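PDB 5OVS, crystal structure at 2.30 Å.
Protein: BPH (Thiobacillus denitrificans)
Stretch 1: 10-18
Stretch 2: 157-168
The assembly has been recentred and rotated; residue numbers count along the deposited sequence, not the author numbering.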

# COMPACT_ATOMS: atom_id res chain seq x y z
N GLY K 10 -53.50 -4.11 -18.63
CA GLY K 10 -54.32 -3.51 -17.57
C GLY K 10 -54.10 -4.11 -16.18
O GLY K 10 -54.87 -3.84 -15.25
N ARG K 11 -53.03 -4.88 -16.04
CA ARG K 11 -52.73 -5.64 -14.84
C ARG K 11 -51.29 -5.34 -14.42
O ARG K 11 -50.43 -5.16 -15.28
CB ARG K 11 -52.83 -7.14 -15.15
CG ARG K 11 -54.23 -7.72 -15.07
CD ARG K 11 -54.43 -8.31 -13.69
NE ARG K 11 -55.57 -9.20 -13.57
CZ ARG K 11 -55.50 -10.53 -13.49
NH1 ARG K 11 -54.33 -11.19 -13.53
NH2 ARG K 11 -56.62 -11.23 -13.38
N ILE K 12 -51.03 -5.31 -13.12
CA ILE K 12 -49.69 -5.06 -12.60
C ILE K 12 -49.30 -6.23 -11.72
O ILE K 12 -50.09 -6.67 -10.89
CB ILE K 12 -49.63 -3.73 -11.83
CG1 ILE K 12 -49.56 -2.56 -12.82
CG2 ILE K 12 -48.45 -3.68 -10.88
CD1 ILE K 12 -49.81 -1.20 -12.22
N ALA K 13 -48.09 -6.75 -11.91
CA ALA K 13 -47.59 -7.84 -11.08
C ALA K 13 -46.21 -7.57 -10.55
O ALA K 13 -45.48 -6.74 -11.08
CB ALA K 13 -47.61 -9.14 -11.85
N ILE K 14 -45.87 -8.28 -9.48
CA ILE K 14 -44.59 -8.12 -8.81
C ILE K 14 -44.21 -9.46 -8.21
O ILE K 14 -45.07 -10.18 -7.68
CB ILE K 14 -44.64 -6.98 -7.75
CG1 ILE K 14 -43.25 -6.71 -7.18
CG2 ILE K 14 -45.65 -7.28 -6.64
CD1 ILE K 14 -43.17 -5.46 -6.34
N ALA K 15 -42.94 -9.84 -8.35
CA ALA K 15 -42.49 -11.15 -7.84
C ALA K 15 -41.12 -11.09 -7.18
O ALA K 15 -40.41 -10.10 -7.28
CB ALA K 15 -42.51 -12.18 -8.95
N ALA K 16 -40.77 -12.16 -6.49
CA ALA K 16 -39.47 -12.26 -5.83
C ALA K 16 -39.16 -13.71 -5.57
O ALA K 16 -40.07 -14.52 -5.39
CB ALA K 16 -39.45 -11.48 -4.53
N ASP K 17 -37.88 -14.04 -5.55
CA ASP K 17 -37.46 -15.35 -5.08
C ASP K 17 -37.56 -15.33 -3.54
O ASP K 17 -37.95 -14.34 -2.95
CB ASP K 17 -36.05 -15.69 -5.59
CG ASP K 17 -34.97 -15.22 -4.66
OD1 ASP K 17 -34.68 -14.01 -4.60
OD2 ASP K 17 -34.41 -16.10 -3.98
N THR K 18 -37.22 -16.44 -2.90
CA THR K 18 -37.38 -16.53 -1.45
C THR K 18 -36.14 -17.00 -0.69
O THR K 18 -36.23 -17.25 0.52
CB THR K 18 -38.52 -17.50 -1.15
OG1 THR K 18 -38.35 -18.67 -1.94
CG2 THR K 18 -39.85 -16.85 -1.47
N LEU K 157 -49.35 -15.44 -21.63
CA LEU K 157 -48.80 -15.09 -20.30
C LEU K 157 -49.28 -13.72 -19.84
O LEU K 157 -49.07 -12.73 -20.53
CB LEU K 157 -47.27 -15.12 -20.33
CG LEU K 157 -46.64 -16.46 -20.72
CD1 LEU K 157 -45.13 -16.35 -20.93
CD2 LEU K 157 -46.95 -17.53 -19.68
N ASP K 158 -49.90 -13.66 -18.67
CA ASP K 158 -50.29 -12.37 -18.10
C ASP K 158 -49.09 -11.74 -17.38
O ASP K 158 -47.99 -12.30 -17.40
CB ASP K 158 -51.53 -12.52 -17.19
CG ASP K 158 -51.24 -13.27 -15.89
OD1 ASP K 158 -50.33 -14.12 -15.87
OD2 ASP K 158 -51.95 -13.01 -14.89
N ALA K 159 -49.27 -10.57 -16.78
CA ALA K 159 -48.17 -9.89 -16.09
C ALA K 159 -47.56 -10.74 -14.97
O ALA K 159 -46.35 -10.76 -14.80
CB ALA K 159 -48.62 -8.55 -15.52
N GLU K 160 -48.40 -11.44 -14.22
CA GLU K 160 -47.90 -12.27 -13.13
C GLU K 160 -47.03 -13.43 -13.63
O GLU K 160 -45.97 -13.70 -13.09
CB GLU K 160 -49.05 -12.79 -12.28
CG GLU K 160 -48.59 -13.57 -11.07
CD GLU K 160 -49.68 -13.79 -10.04
OE1 GLU K 160 -50.87 -13.84 -10.43
OE2 GLU K 160 -49.35 -13.90 -8.85
N ALA K 161 -47.46 -14.10 -14.68
CA ALA K 161 -46.70 -15.20 -15.25
C ALA K 161 -45.37 -14.73 -15.78
O ALA K 161 -44.37 -15.44 -15.70
CB ALA K 161 -47.51 -15.88 -16.35
N VAL K 162 -45.34 -13.52 -16.33
CA VAL K 162 -44.10 -12.96 -16.84
C VAL K 162 -43.15 -12.55 -15.70
O VAL K 162 -41.93 -12.80 -15.77
CB VAL K 162 -44.35 -11.77 -17.79
CG1 VAL K 162 -43.04 -11.15 -18.22
CG2 VAL K 162 -45.15 -12.25 -19.00
N ALA K 163 -43.72 -11.94 -14.66
CA ALA K 163 -42.95 -11.54 -13.48
C ALA K 163 -42.35 -12.75 -12.80
O ALA K 163 -41.18 -12.75 -12.44
CB ALA K 163 -43.83 -10.78 -12.50
N ARG K 164 -43.16 -13.79 -12.64
CA ARG K 164 -42.71 -15.03 -12.02
C ARG K 164 -41.63 -15.69 -12.87
O ARG K 164 -40.62 -16.15 -12.35
CB ARG K 164 -43.86 -16.01 -11.83
CG ARG K 164 -44.86 -15.59 -10.77
CD ARG K 164 -46.05 -16.52 -10.78
NE ARG K 164 -45.67 -17.86 -10.36
CZ ARG K 164 -45.42 -18.22 -9.10
NH1 ARG K 164 -45.52 -17.36 -8.10
NH2 ARG K 164 -45.06 -19.47 -8.85
N LEU K 165 -41.86 -15.74 -14.18
CA LEU K 165 -40.89 -16.37 -15.05
C LEU K 165 -39.52 -15.70 -14.90
O LEU K 165 -38.50 -16.36 -14.96
CB LEU K 165 -41.37 -16.37 -16.51
CG LEU K 165 -40.49 -17.18 -17.47
CD1 LEU K 165 -40.54 -18.66 -17.13
CD2 LEU K 165 -40.91 -16.97 -18.92
N GLY K 166 -39.52 -14.38 -14.69
CA GLY K 166 -38.29 -13.64 -14.52
C GLY K 166 -37.48 -14.14 -13.34
O GLY K 166 -36.27 -14.26 -13.39
N VAL K 167 -38.19 -14.45 -12.27
CA VAL K 167 -37.56 -14.94 -11.07
C VAL K 167 -37.01 -16.36 -11.27
O VAL K 167 -35.96 -16.69 -10.74
CB VAL K 167 -38.57 -14.91 -9.91
CG1 VAL K 167 -37.99 -15.53 -8.65
CG2 VAL K 167 -39.03 -13.47 -9.66
N MET K 168 -37.74 -17.19 -12.02
CA MET K 168 -37.39 -18.60 -12.20
C MET K 168 -36.14 -18.77 -13.08
O MET K 168 -35.37 -19.73 -12.90
CB MET K 168 -38.55 -19.37 -12.83
CG MET K 168 -39.83 -19.44 -12.00
SD MET K 168 -41.28 -19.76 -13.03
CE MET K 168 -41.17 -21.54 -13.16
O HOH W 1 -52.23 -13.62 -12.54

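How does a helix come to lie so close to a strand? The helix that begins at Ala 159 runs nearly parallel to the strand of stretch 1, their axes 21° apart and 7.0 Å at closest approach. Small side chains permit this: Ala 13 and Ala 15 point toward the helix, while Ile 12 and Ile 14, alternating with them, point away. No hydrogen bond links the two stretches directly.

What holds the helix start to the strand? Asp 158 has two tasks. Asp 158 OD1 accepts from Ala 161 N at 3.1 Å, capping a helix end whose first amides lack partners within the helix. Asp 158 OD2 forms a salt bridge with Arg 11 NH1 at 3.3 Å, approaching the guanidinium at its edge, near the plane. A water donates to Asp 158 OD2 at 2.4 Å and to Glu 160 OE1 at 2.5 Å, and accepts only a weak bond from Arg 11 NH1 at 3.4 Å.

Where is the packing tightest in the first turn? The methyl of Ala 13 settles against the helix backbone, its CB 3.5 Å from Ala 159 C and 3.4 Å from Glu 160 CA. Ala 13 CB also meets Ala 159 CB at 3.9 Å, an apolar contact between two small groups.

How does the contact continue along the helix? One turn on, Ala 163 CB lies between two strand methyls, 4.2 Å from Ala 13 CB and 4.0 Å from Ala 15 CB. After another turn Val 167, its chi1 in the t rotamer, reaches Ala 15 CB with CG2 at 3.8 Å, while its CG1 comes within 3.4 Å of Asp 17 N. The spacing of Ala 159, Ala 163 and Val 167 keeps one helix face on the strand; Ala 161 and Met 168 point away.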